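Side-chain contacts in CMP-sialic acid transporter 1 (Zea mays, PDB 6I1R), which probably carries CMP-sialic acid from the cytoplasm into the Golgi in exchange for CMP, and is seen here with CMP bound in an outward-facing conformation: residues Y75-P78 and S79-L83; A91-Y95 and V96-T100; G166-S169 and A170-A174; N187-S190 and L191-N195; K255-D258 and N259-V263. The protein carries 5 engineered substitutions. One frame throughout, in Å; residues are numbered along the deposited sequence.

Contact 1. Residues Y75-P78 and S79-L83. With C5P (cytidine-5'-monophosphate), chain D.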
# COMPACT_ATOMS: atom_id res chain seq x y z
N TYR B 75 6.98 -29.15 14.67
CA TYR B 75 6.02 -28.28 13.98
C TYR B 75 6.45 -26.81 14.09
O TYR B 75 5.80 -25.94 13.50
CB TYR B 75 4.61 -28.50 14.53
CG TYR B 75 4.00 -29.82 14.13
CD1 TYR B 75 4.23 -30.97 14.87
CD2 TYR B 75 3.20 -29.93 13.00
CE1 TYR B 75 3.67 -32.19 14.51
CE2 TYR B 75 2.64 -31.14 12.63
CZ TYR B 75 2.88 -32.28 13.38
OH TYR B 75 2.33 -33.47 13.02
N VAL B 76 7.53 -26.52 14.81
CA VAL B 76 8.06 -25.16 14.91
C VAL B 76 8.70 -24.78 13.56
O VAL B 76 8.56 -23.65 13.09
CB VAL B 76 9.09 -25.01 16.05
CG1 VAL B 76 9.59 -23.58 16.18
CG2 VAL B 76 8.55 -25.49 17.39
N VAL B 77 9.36 -25.75 12.93
CA VAL B 77 10.30 -25.50 11.83
C VAL B 77 9.61 -24.68 10.73
O VAL B 77 10.12 -23.62 10.36
CB VAL B 77 10.90 -26.81 11.28
CG1 VAL B 77 11.69 -26.59 10.00
CG2 VAL B 77 11.77 -27.50 12.33
N PRO B 78 8.45 -25.13 10.22
CA PRO B 78 7.79 -24.36 9.15
C PRO B 78 7.65 -22.87 9.50
O PRO B 78 7.88 -22.02 8.64
CB PRO B 78 6.40 -24.99 9.00
CG PRO B 78 6.61 -26.41 9.45
CD PRO B 78 7.62 -26.30 10.57
N SER B 79 7.30 -22.57 10.74
CA SER B 79 7.12 -21.19 11.20
C SER B 79 8.46 -20.45 11.19
O SER B 79 8.50 -19.26 10.85
CB SER B 79 6.47 -21.14 12.56
OG SER B 79 5.10 -21.51 12.49
N VAL B 80 9.54 -21.13 11.55
CA VAL B 80 10.88 -20.53 11.53
C VAL B 80 11.27 -20.22 10.08
O VAL B 80 11.83 -19.16 9.80
CB VAL B 80 11.93 -21.43 12.21
CG1 VAL B 80 13.36 -21.02 11.86
CG2 VAL B 80 11.75 -21.45 13.72
N ILE B 81 10.98 -21.15 9.17
CA ILE B 81 11.29 -20.95 7.75
C ILE B 81 10.49 -19.75 7.24
O ILE B 81 11.05 -18.84 6.62
CB ILE B 81 11.00 -22.22 6.92
CG1 ILE B 81 11.83 -23.42 7.38
CG2 ILE B 81 11.21 -21.94 5.44
CD1 ILE B 81 11.31 -24.76 6.89
N TYR B 82 9.19 -19.75 7.52
CA TYR B 82 8.28 -18.71 7.01
C TYR B 82 8.68 -17.34 7.57
O TYR B 82 8.53 -16.33 6.88
CB TYR B 82 6.83 -19.05 7.35
CG TYR B 82 6.15 -20.00 6.39
CD1 TYR B 82 6.14 -19.76 5.03
CD2 TYR B 82 5.49 -21.13 6.85
CE1 TYR B 82 5.52 -20.63 4.14
CE2 TYR B 82 4.86 -22.01 5.98
CZ TYR B 82 4.88 -21.75 4.62
OH TYR B 82 4.26 -22.61 3.75
N LEU B 83 9.17 -17.30 8.81
CA LEU B 83 9.66 -16.06 9.42
C LEU B 83 10.86 -15.53 8.62
O LEU B 83 10.91 -14.36 8.24
CB LEU B 83 10.06 -16.33 10.87
CG LEU B 83 10.62 -15.14 11.65
CD1 LEU B 83 9.50 -14.21 12.10
CD2 LEU B 83 11.43 -15.62 12.85
O3P C5P D . 0.36 -19.73 7.35
P C5P D . 1.65 -18.97 7.15
O1P C5P D . 2.59 -19.60 6.15
O2P C5P D . 1.49 -17.48 7.00
O5' C5P D . 2.42 -19.14 8.56
C5' C5P D . 2.69 -18.00 9.37
C4' C5P D . 4.19 -17.86 9.56
O4' C5P D . 4.73 -17.01 8.54
C3' C5P D . 4.53 -17.24 10.91
O3' C5P D . 5.26 -18.19 11.71
C2' C5P D . 5.32 -15.98 10.61
O2' C5P D . 6.64 -16.00 11.19
C1' C5P D . 5.43 -15.89 9.10
N1 C5P D . 4.83 -14.64 8.63
C2 C5P D . 5.46 -13.41 8.91
N3 C5P D . 4.91 -12.25 8.48
C4 C5P D . 3.75 -12.26 7.79
C5 C5P D . 3.11 -13.47 7.52
C6 C5P D . 3.68 -14.66 7.95
O2 C5P D . 6.54 -13.39 9.54
N4 C5P D . 3.20 -11.10 7.37

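Contact 2. Residues A91-Y95 and V96-T100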
# COMPACT_ATOMS: atom_id res chain seq x y z
N ALA B 91 13.46 -8.00 2.18
CA ALA B 91 14.80 -7.60 1.75
C ALA B 91 14.84 -7.48 0.22
O ALA B 91 15.32 -6.47 -0.30
CB ALA B 91 15.82 -8.59 2.27
N THR B 92 14.32 -8.49 -0.47
CA THR B 92 14.35 -8.55 -1.94
C THR B 92 13.76 -7.26 -2.54
O THR B 92 14.41 -6.58 -3.33
CB THR B 92 13.59 -9.77 -2.47
OG1 THR B 92 13.93 -10.91 -1.68
CG2 THR B 92 13.88 -10.06 -3.93
N LEU B 93 12.54 -6.93 -2.12
CA LEU B 93 11.77 -5.82 -2.69
C LEU B 93 12.53 -4.49 -2.57
O LEU B 93 12.13 -3.51 -3.20
CB LEU B 93 10.41 -5.73 -1.97
CG LEU B 93 9.41 -6.83 -2.31
CD1 LEU B 93 8.34 -6.95 -1.24
CD2 LEU B 93 8.78 -6.59 -3.67
N THR B 94 13.60 -4.42 -1.77
CA THR B 94 14.40 -3.19 -1.68
C THR B 94 15.48 -3.18 -2.78
O THR B 94 16.26 -2.23 -2.84
CB THR B 94 15.03 -3.01 -0.29
OG1 THR B 94 16.10 -3.94 -0.13
CG2 THR B 94 14.03 -3.18 0.83
N TYR B 95 15.53 -4.20 -3.62
CA TYR B 95 16.41 -4.18 -4.81
C TYR B 95 15.58 -4.27 -6.10
O TYR B 95 16.03 -3.78 -7.14
CB TYR B 95 17.42 -5.33 -4.76
CG TYR B 95 18.39 -5.27 -3.60
CD1 TYR B 95 18.07 -5.82 -2.37
CD2 TYR B 95 19.64 -4.68 -3.74
CE1 TYR B 95 18.96 -5.78 -1.31
CE2 TYR B 95 20.54 -4.63 -2.69
CZ TYR B 95 20.20 -5.18 -1.47
OH TYR B 95 21.07 -5.14 -0.42
N VAL B 96 14.39 -4.87 -6.06
CA VAL B 96 13.62 -5.13 -7.28
C VAL B 96 12.20 -4.55 -7.13
O VAL B 96 11.65 -4.50 -6.03
CB VAL B 96 13.57 -6.64 -7.61
CG1 VAL B 96 14.95 -7.21 -7.85
CG2 VAL B 96 12.83 -7.44 -6.54
N ASP B 97 11.64 -4.13 -8.26
CA ASP B 97 10.22 -3.77 -8.32
C ASP B 97 9.38 -5.03 -8.07
O ASP B 97 9.85 -6.14 -8.34
CB ASP B 97 9.86 -3.11 -9.66
CG ASP B 97 10.37 -3.84 -10.89
OD1 ASP B 97 10.12 -5.06 -11.00
OD2 ASP B 97 11.02 -3.19 -11.74
N PRO B 98 8.15 -4.88 -7.55
CA PRO B 98 7.31 -6.04 -7.22
C PRO B 98 7.00 -6.96 -8.41
O PRO B 98 6.73 -8.15 -8.20
CB PRO B 98 6.01 -5.45 -6.66
CG PRO B 98 6.43 -4.11 -6.14
CD PRO B 98 7.46 -3.65 -7.15
N SER B 99 7.02 -6.44 -9.63
CA SER B 99 6.78 -7.26 -10.83
C SER B 99 7.93 -8.25 -11.03
O SER B 99 7.70 -9.44 -11.19
CB SER B 99 6.56 -6.40 -12.05
OG SER B 99 7.60 -5.44 -12.18
N THR B 100 9.17 -7.74 -10.99
CA THR B 100 10.36 -8.58 -11.07
C THR B 100 10.31 -9.65 -9.96
O THR B 100 10.64 -10.81 -10.20
CB THR B 100 11.64 -7.73 -10.98
OG1 THR B 100 11.67 -6.86 -12.11
CG2 THR B 100 12.91 -8.56 -10.93

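Contact 3. Residues G166-S169 and A170-A174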
# COMPACT_ATOMS: atom_id res chain seq x y z
N GLY B 166 15.90 -13.31 -4.43
CA GLY B 166 14.76 -13.92 -5.11
C GLY B 166 14.90 -15.44 -5.20
O GLY B 166 13.94 -16.17 -4.99
N ILE B 167 16.12 -15.89 -5.49
CA ILE B 167 16.41 -17.32 -5.61
C ILE B 167 16.33 -17.97 -4.22
O ILE B 167 15.68 -19.01 -4.07
CB ILE B 167 17.79 -17.55 -6.28
CG1 ILE B 167 17.78 -17.13 -7.75
CG2 ILE B 167 18.23 -19.00 -6.12
CD1 ILE B 167 19.15 -16.96 -8.36
N LEU B 168 16.98 -17.37 -3.23
CA LEU B 168 16.97 -17.90 -1.86
C LEU B 168 15.54 -17.94 -1.32
O LEU B 168 15.15 -18.88 -0.63
CB LEU B 168 17.88 -17.04 -0.97
CG LEU B 168 17.75 -17.27 0.54
CD1 LEU B 168 17.96 -18.73 0.91
CD2 LEU B 168 18.74 -16.39 1.30
N SER B 169 14.76 -16.91 -1.65
CA SER B 169 13.35 -16.84 -1.26
C SER B 169 12.60 -18.11 -1.71
O SER B 169 11.87 -18.71 -0.93
CB SER B 169 12.69 -15.60 -1.81
OG SER B 169 11.31 -15.56 -1.45
N ALA B 170 12.81 -18.50 -2.96
CA ALA B 170 12.08 -19.63 -3.56
C ALA B 170 12.48 -20.95 -2.88
O ALA B 170 11.63 -21.83 -2.69
CB ALA B 170 12.35 -19.68 -5.04
N CYS B 171 13.75 -21.08 -2.51
CA CYS B 171 14.26 -22.28 -1.85
C CYS B 171 13.62 -22.44 -0.46
O CYS B 171 13.26 -23.55 -0.06
CB CYS B 171 15.78 -22.24 -1.71
SG CYS B 171 16.64 -22.06 -3.30
N LEU B 172 13.49 -21.33 0.26
CA LEU B 172 12.86 -21.33 1.59
C LEU B 172 11.36 -21.63 1.45
O LEU B 172 10.83 -22.48 2.16
CB LEU B 172 13.09 -19.98 2.26
CG LEU B 172 14.54 -19.67 2.65
CD1 LEU B 172 14.73 -18.19 2.91
CD2 LEU B 172 14.96 -20.49 3.86
N SER B 173 10.70 -20.93 0.53
CA SER B 173 9.28 -21.16 0.25
C SER B 173 9.04 -22.66 0.04
O SER B 173 8.17 -23.25 0.69
CB SER B 173 8.83 -20.37 -0.95
OG SER B 173 7.51 -20.72 -1.32
N ALA B 174 9.82 -23.25 -0.86
CA ALA B 174 9.72 -24.68 -1.17
C ALA B 174 10.00 -25.51 0.09
O ALA B 174 9.25 -26.42 0.41
CB ALA B 174 10.68 -25.02 -2.28

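Contact 4. Residues N187-S190 and L191-N195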
# COMPACT_ATOMS: atom_id res chain seq x y z
N ASN B 187 3.75 -39.20 10.31
CA ASN B 187 2.90 -39.72 11.38
C ASN B 187 1.64 -40.36 10.80
O ASN B 187 1.20 -40.03 9.69
CB ASN B 187 2.48 -38.62 12.37
CG ASN B 187 3.44 -38.44 13.53
OD1 ASN B 187 4.51 -39.05 13.57
ND2 ASN B 187 3.06 -37.60 14.48
N ASN B 188 1.04 -41.24 11.59
CA ASN B 188 -0.26 -41.84 11.28
C ASN B 188 -1.35 -41.07 12.04
O ASN B 188 -2.43 -41.60 12.30
CB ASN B 188 -0.26 -43.35 11.57
CG ASN B 188 0.90 -43.81 12.43
OD1 ASN B 188 1.07 -43.35 13.56
ND2 ASN B 188 1.72 -44.70 11.89
N ASP B 189 -1.07 -39.80 12.34
CA ASP B 189 -1.85 -39.03 13.31
C ASP B 189 -3.07 -38.41 12.61
O ASP B 189 -3.24 -38.53 11.40
CB ASP B 189 -0.99 -37.95 13.98
CG ASP B 189 -0.30 -38.40 15.25
OD1 ASP B 189 -0.06 -39.62 15.39
OD2 ASP B 189 0.00 -37.53 16.09
N SER B 190 -3.92 -37.75 13.40
CA SER B 190 -5.12 -37.08 12.90
C SER B 190 -4.73 -35.76 12.21
O SER B 190 -3.91 -35.00 12.73
CB SER B 190 -6.10 -36.83 14.01
OG SER B 190 -7.30 -36.26 13.51
N LEU B 191 -5.34 -35.50 11.06
CA LEU B 191 -5.12 -34.26 10.32
C LEU B 191 -5.36 -33.05 11.24
O LEU B 191 -4.59 -32.09 11.23
CB LEU B 191 -6.06 -34.22 9.11
CG LEU B 191 -5.96 -32.97 8.23
CD1 LEU B 191 -4.55 -32.80 7.67
CD2 LEU B 191 -6.97 -33.02 7.10
N TYR B 192 -6.41 -33.14 12.05
CA TYR B 192 -6.86 -32.02 12.88
C TYR B 192 -5.90 -31.79 14.05
O TYR B 192 -5.77 -30.66 14.52
CB TYR B 192 -8.29 -32.27 13.36
CG TYR B 192 -9.28 -32.57 12.27
CD1 TYR B 192 -9.43 -31.72 11.18
CD2 TYR B 192 -10.07 -33.71 12.31
CE1 TYR B 192 -10.34 -31.99 10.17
CE2 TYR B 192 -10.99 -33.99 11.31
CZ TYR B 192 -11.12 -33.13 10.23
OH TYR B 192 -12.01 -33.40 9.24
N TRP B 193 -5.23 -32.84 14.53
CA TRP B 193 -4.24 -32.70 15.60
C TRP B 193 -2.91 -32.18 15.03
O TRP B 193 -2.19 -31.44 15.70
CB TRP B 193 -4.06 -34.02 16.36
CG TRP B 193 -2.85 -34.07 17.25
CD1 TRP B 193 -1.80 -34.94 17.15
CD2 TRP B 193 -2.55 -33.21 18.36
NE1 TRP B 193 -0.87 -34.68 18.12
CE2 TRP B 193 -1.30 -33.62 18.88
CE3 TRP B 193 -3.21 -32.13 18.97
CZ2 TRP B 193 -0.71 -33.00 19.98
CZ3 TRP B 193 -2.62 -31.51 20.05
CH2 TRP B 193 -1.39 -31.94 20.55
N GLN B 194 -2.60 -32.57 13.79
CA GLN B 194 -1.39 -32.08 13.13
C GLN B 194 -1.56 -30.58 12.84
O GLN B 194 -0.65 -29.79 13.11
CB GLN B 194 -1.11 -32.91 11.87
CG GLN B 194 -0.72 -34.35 12.18
CD GLN B 194 -0.50 -35.19 10.95
OE1 GLN B 194 -1.29 -35.16 10.00
NE2 GLN B 194 0.57 -35.97 10.95
N ASN B 195 -2.73 -30.21 12.33
CA ASN B 195 -3.08 -28.80 12.12
C ASN B 195 -2.94 -28.03 13.44
O ASN B 195 -2.34 -26.96 13.47
CB ASN B 195 -4.50 -28.64 11.57
CG ASN B 195 -4.64 -29.11 10.14
OD1 ASN B 195 -3.66 -29.40 9.47
ND2 ASN B 195 -5.87 -29.18 9.66

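Contact 5. Residues K255-D258 and N259-V263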
# COMPACT_ATOMS: atom_id res chain seq x y z
N LYS B 255 -1.13 -33.89 3.63
CA LYS B 255 -1.35 -35.20 4.24
C LYS B 255 -1.68 -36.24 3.16
O LYS B 255 -0.92 -37.19 2.96
CB LYS B 255 -2.46 -35.14 5.30
CG LYS B 255 -2.22 -35.98 6.54
CD LYS B 255 -3.46 -36.62 7.13
CE LYS B 255 -3.30 -37.07 8.56
NZ LYS B 255 -1.97 -37.67 8.82
N TYR B 256 -2.78 -36.04 2.45
CA TYR B 256 -3.33 -37.06 1.55
C TYR B 256 -2.92 -36.81 0.09
O TYR B 256 -3.47 -37.44 -0.82
CB TYR B 256 -4.86 -37.10 1.68
CG TYR B 256 -5.34 -37.39 3.08
CD1 TYR B 256 -5.52 -36.37 3.99
CD2 TYR B 256 -5.58 -38.69 3.50
CE1 TYR B 256 -5.96 -36.62 5.28
CE2 TYR B 256 -6.02 -38.96 4.78
CZ TYR B 256 -6.20 -37.93 5.68
OH TYR B 256 -6.63 -38.18 6.96
N SER B 257 -1.97 -35.91 -0.15
CA SER B 257 -1.51 -35.68 -1.52
C SER B 257 -0.02 -35.31 -1.51
O SER B 257 0.74 -35.92 -0.77
CB SER B 257 -2.36 -34.64 -2.20
OG SER B 257 -2.13 -34.64 -3.59
N ASP B 258 0.39 -34.33 -2.32
CA ASP B 258 1.78 -33.91 -2.36
C ASP B 258 1.87 -32.44 -2.79
O ASP B 258 0.91 -31.87 -3.29
CB ASP B 258 2.61 -34.80 -3.29
CG ASP B 258 2.00 -34.98 -4.67
OD1 ASP B 258 1.63 -33.96 -5.29
OD2 ASP B 258 1.92 -36.14 -5.13
N ASN B 259 3.07 -31.88 -2.60
CA ASN B 259 3.38 -30.47 -2.90
C ASN B 259 3.18 -30.16 -4.39
O ASN B 259 2.86 -29.03 -4.74
CB ASN B 259 4.82 -30.11 -2.53
CG ASN B 259 4.91 -29.26 -1.28
OD1 ASN B 259 4.58 -28.08 -1.30
ND2 ASN B 259 5.36 -29.86 -0.19
N ILE B 260 3.39 -31.15 -5.26
CA ILE B 260 3.34 -30.88 -6.69
C ILE B 260 1.88 -30.65 -7.10
O ILE B 260 1.61 -29.79 -7.95
CB ILE B 260 4.03 -32.00 -7.49
CG1 ILE B 260 5.52 -32.07 -7.15
CG2 ILE B 260 3.80 -31.81 -8.99
CD1 ILE B 260 6.22 -33.32 -7.61
N VAL B 261 0.94 -31.36 -6.49
CA VAL B 261 -0.49 -31.09 -6.71
C VAL B 261 -0.81 -29.68 -6.19
O VAL B 261 -1.58 -28.95 -6.82
CB VAL B 261 -1.40 -32.15 -6.06
CG1 VAL B 261 -2.86 -31.72 -6.05
CG2 VAL B 261 -1.25 -33.50 -6.74
N LYS B 262 -0.23 -29.30 -5.05
CA LYS B 262 -0.41 -27.95 -4.52
C LYS B 262 0.02 -26.93 -5.58
O LYS B 262 -0.80 -26.12 -6.01
CB LYS B 262 0.39 -27.76 -3.22
CG LYS B 262 0.38 -26.35 -2.63
CD LYS B 262 1.40 -26.19 -1.52
CE LYS B 262 1.89 -24.78 -1.26
NZ LYS B 262 1.76 -23.86 -2.41
N VAL B 263 1.27 -27.01 -6.04
CA VAL B 263 1.83 -25.96 -6.91
C VAL B 263 1.14 -25.98 -8.28
O VAL B 263 1.18 -24.96 -8.98
CB VAL B 263 3.37 -26.06 -7.05
CG1 VAL B 263 4.07 -25.84 -5.72
CG2 VAL B 263 3.82 -27.37 -7.68

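Contact 1. Residues Y75-P78 and S79-L83
The Tyr82 ring has the nucleotide phosphate over one face: O1P of the bound CMP stands 3.2 Å above the ring plane, over its centre. Pro78 O, one helical turn earlier, meets the same ring obliquely, 3.1 Å from Tyr82 CD2. Tyr82 CG lies anti to the carbonyl carbon (chi1 -83°), so the side chain folds back beside its own backbone N, and that N-H also bonds Pro78 O. Pro78 O is thus both a helix acceptor and a neighbour of the ring.

These residues form the opening turns of helix 76-92, one of the membrane helices of this nucleotide-sugar transporter, and the proline sits where its lack of an N-H costs the helix no bond within this turn. Val80 N bonds Val76 O and Ile81 N bonds Val77 O, the latter nearly straight at 164°. On the flanks, Val77 CG1 lies 3.6 Å from Ile81 CD1, and Val76 CG1 lies 3.9 Å from Val80 CG2. Val76 and Val80 turn to Phe201 and Phe205 of helix 191-216, whereas Val77 and Ile81 meet Tyr179 and Ala176 of helix 160-186. Ser79, Tyr82 and Leu83 line the CMP pocket: Tyr82 CB is 3.2 Å from O4' of the nucleotide, Ser79 CB 3.3 Å from its O3' and Leu83 CB 3.5 Å from its O2'.

Contact 2. Residues A91-Y95 and V96-T100
Thr92 and Val96 meet in a helix-to-helix turn, where helix 76-92 runs out and the chain bends into helix 98-104 beside the second subunit. Thr92 O takes two backbone donors from opposite faces of its carbonyl plane: Tyr95 N at 2.6 Å and Val96 N at 3.2 Å. The same oxygen lies in the plane of the Tyr95 ring, at its edge. Beside these bonds the methyl groups pack, Thr92 CG2 standing 3.8 Å from Val96 CG2. With Thr92 CG2 anti to the backbone N, OG1 is left on the side of its own N-H and bonds Val88 O further back in the helix. Leu93 spans the turn in another direction and brings CD2 to 3.9 Å from Pro98 CA.

Asp97 is the N-cap of the following helix. Its OD1 accepts the Thr100 N-H nearly along the C-O axis at 2.8 Å, and it also receives Thr100 OG1 on the syn side, somewhat out of the carboxylate plane. Ser99 OG reaches the same oxygen from above that plane, 2.8 Å from Asp97 OD1. At the other end, Thr94 OG1 donates to Ala91 O at 2.7 Å while Gly222 N of the second subunit bonds that hydroxyl, and Leu221 of that subunit packs on Thr94 and Tyr95. Three donors converging on one carboxylate oxygen would tend to favour a charged Asp97, although the neighbouring Asp153 may oppose this; any charge would lie near the positive end of helix 98-104.

Contact 3. Residues G166-S169 and A170-A174
Ser169, Ala170 and Leu168 carry this intrahelical contact, in which two successive turns of helix 160-186 follow each other. Ser169 contributes mainly its carbonyl: Ser169 O accepts Ser173 N at 2.9 Å in a nearly straight bond (171°), and Ser173 CB rests 3.5 Å from that oxygen. The Ser169 side chain itself leaves the helix on its buried side.

The Ala170 N-H is shared between two carbonyls of the preceding turn: a bond to Gly166 O and a weak, bent one to Ile167 O. The methyl group stays close to the backbone, with Ala170 CB 3.5 Å from Ile167 O.

Leu168 brings the apolar part. With CG anti to its backbone N (chi1 168°), its branch swings toward the next turn and sets CD1 3.8 Å from Leu172 CD1. Leu172 folds the other way, beside its own N, so that its CG also lies 3.4 Å from Leu168 O, the carbonyl that accepts the Leu172 N-H. Leu168 lies on the surface of a predicted membrane helix, where it may face lipid.

Around the same turns, Ser169 and Ser173 face His85 of helix 76-92, while Leu172 packs on Val88 of that helix. The other flank belongs to helix 108-118, where the Thr111 hydroxyl bonds Ala170 O and the Thr111 residue packs on Cys171 and Ala174; Leu107, just before that helix, packs on Ile167 and Ala170.

Contact 4. Residues N187-S190 and L191-N195
Asp189 and Trp193 lie side by side and point the same way at the N-terminus of helix 191-216, where Ser190 occupies the N-cap position. The carboxylate and indole planes stand 40° apart, and Asp189 OD2 meets the indole at its edge, in the ring plane, 3.3 Å from Trp193 CD1. This oxygen accepts a hydrogen bond from Thr66 N, while the indole NE1 makes a weak bond to Thr66 O, so one residue of a neighbouring loop joins both groups. Trp193 reaches the carboxylate because its CG is anti to the backbone N (chi1 166°), which swings the indole out from the flank of the helix, where its CD1 edge meets Asp189.

Gln194 approaches the same loop from another side. Its chain is extended beyond CG and runs over the backbone, with Gln194 CG 3.3 Å from Ser190 O and Gln194 NE2 3.6 Å from Asn187 CB. The amide is held at both ends: OE1 accepts from Lys255 NZ, which also bonds Asp189 O, and NE2 bonds Met184 O of helix 160-186. Together these bonds should fix the rotation of the amide.

Ser190 OG turns toward Tyr192, 4.0 Å from its CD2, and bonds Glu56 OE1 of helix 37-59. The Tyr192 ring in turn meets Phe52 of that helix with planes about 50° apart. The first helical turn is closed through the backbone, as Ser190 O accepts the Gln194 N-H at 3.0 Å, nearly in line with the carbonyl bond, and takes a weak second contact from Trp193 N.

Contact 5. Residues K255-D258 and N259-V263
Asp258 caps the helix that begins at Asn259, its OD1 accepting the Val261 N-H at 2.9 Å with an angle of 157° at the hydrogen. The donor nitrogen lies almost in line with the bond from CG to OD1. This is the classic N-cap bond to the third residue beyond the cap, made possible because CG sits between the backbone N and the carbonyl carbon (chi1 51°), which turns the carboxylate over the first turn. The Asp258 and Val261 side chains cross at about a right angle, and Val261 CG2 comes within 3.3 Å of the same OD1.

The remaining donors of the first turn are less tightly held within the segments. Lys262 N reaches Asp258 O at 3.3 Å in a weak bond, and Val261 N makes a weak, bent second approach to that oxygen. Asn259 N finds its partner elsewhere, in Glu181 OE1 of helix 160-186, and Asn259 ND2 donates to Gly177 O of that helix. The second carboxylate oxygen, Asp258 OD2, faces Arg122 NH1 in a long, weak ion pair, and the acid Glu181 also packs on Asp258.

Before the cap, Ser257 lies toward the new helix, its OG 3.5 Å from Val261 CG2, and Ser257 O receives a weak bond from Lys185 NZ. The turn thus passes from helix 234-256 to helix 259-279 in buried surroundings, with Phe116 packed on Asp258 and Ile260. The acceptors divide the work: Asp258 OD1 serves the Val261 N-H, while helix 160-186 satisfies both nitrogens of Asn259, which ties the turn to that helix.

Contacts 1 and 3 are similarly built, as successive turns inside membrane helices with main-chain bonds and apolar flanks, though contact 3 also has a serine side; they touch where Ile81 packs on Leu172 O, and only contact 1 borders the nucleotide. Contacts 2 and 5 join the end of one helix to the start of the next; contact 4 leads from loop into helix. Asp97 and Asp258 cap with side-chain bonds, whereas Ser190 sends its hydroxyl to another helix. Contact 5 is mostly buried; the other four are partly so. Contact 2 shares helix 76-92 with contact 1 and alone touches the second subunit. It lies across the chain's centre from contacts 4 and 5, which Lys255 joins.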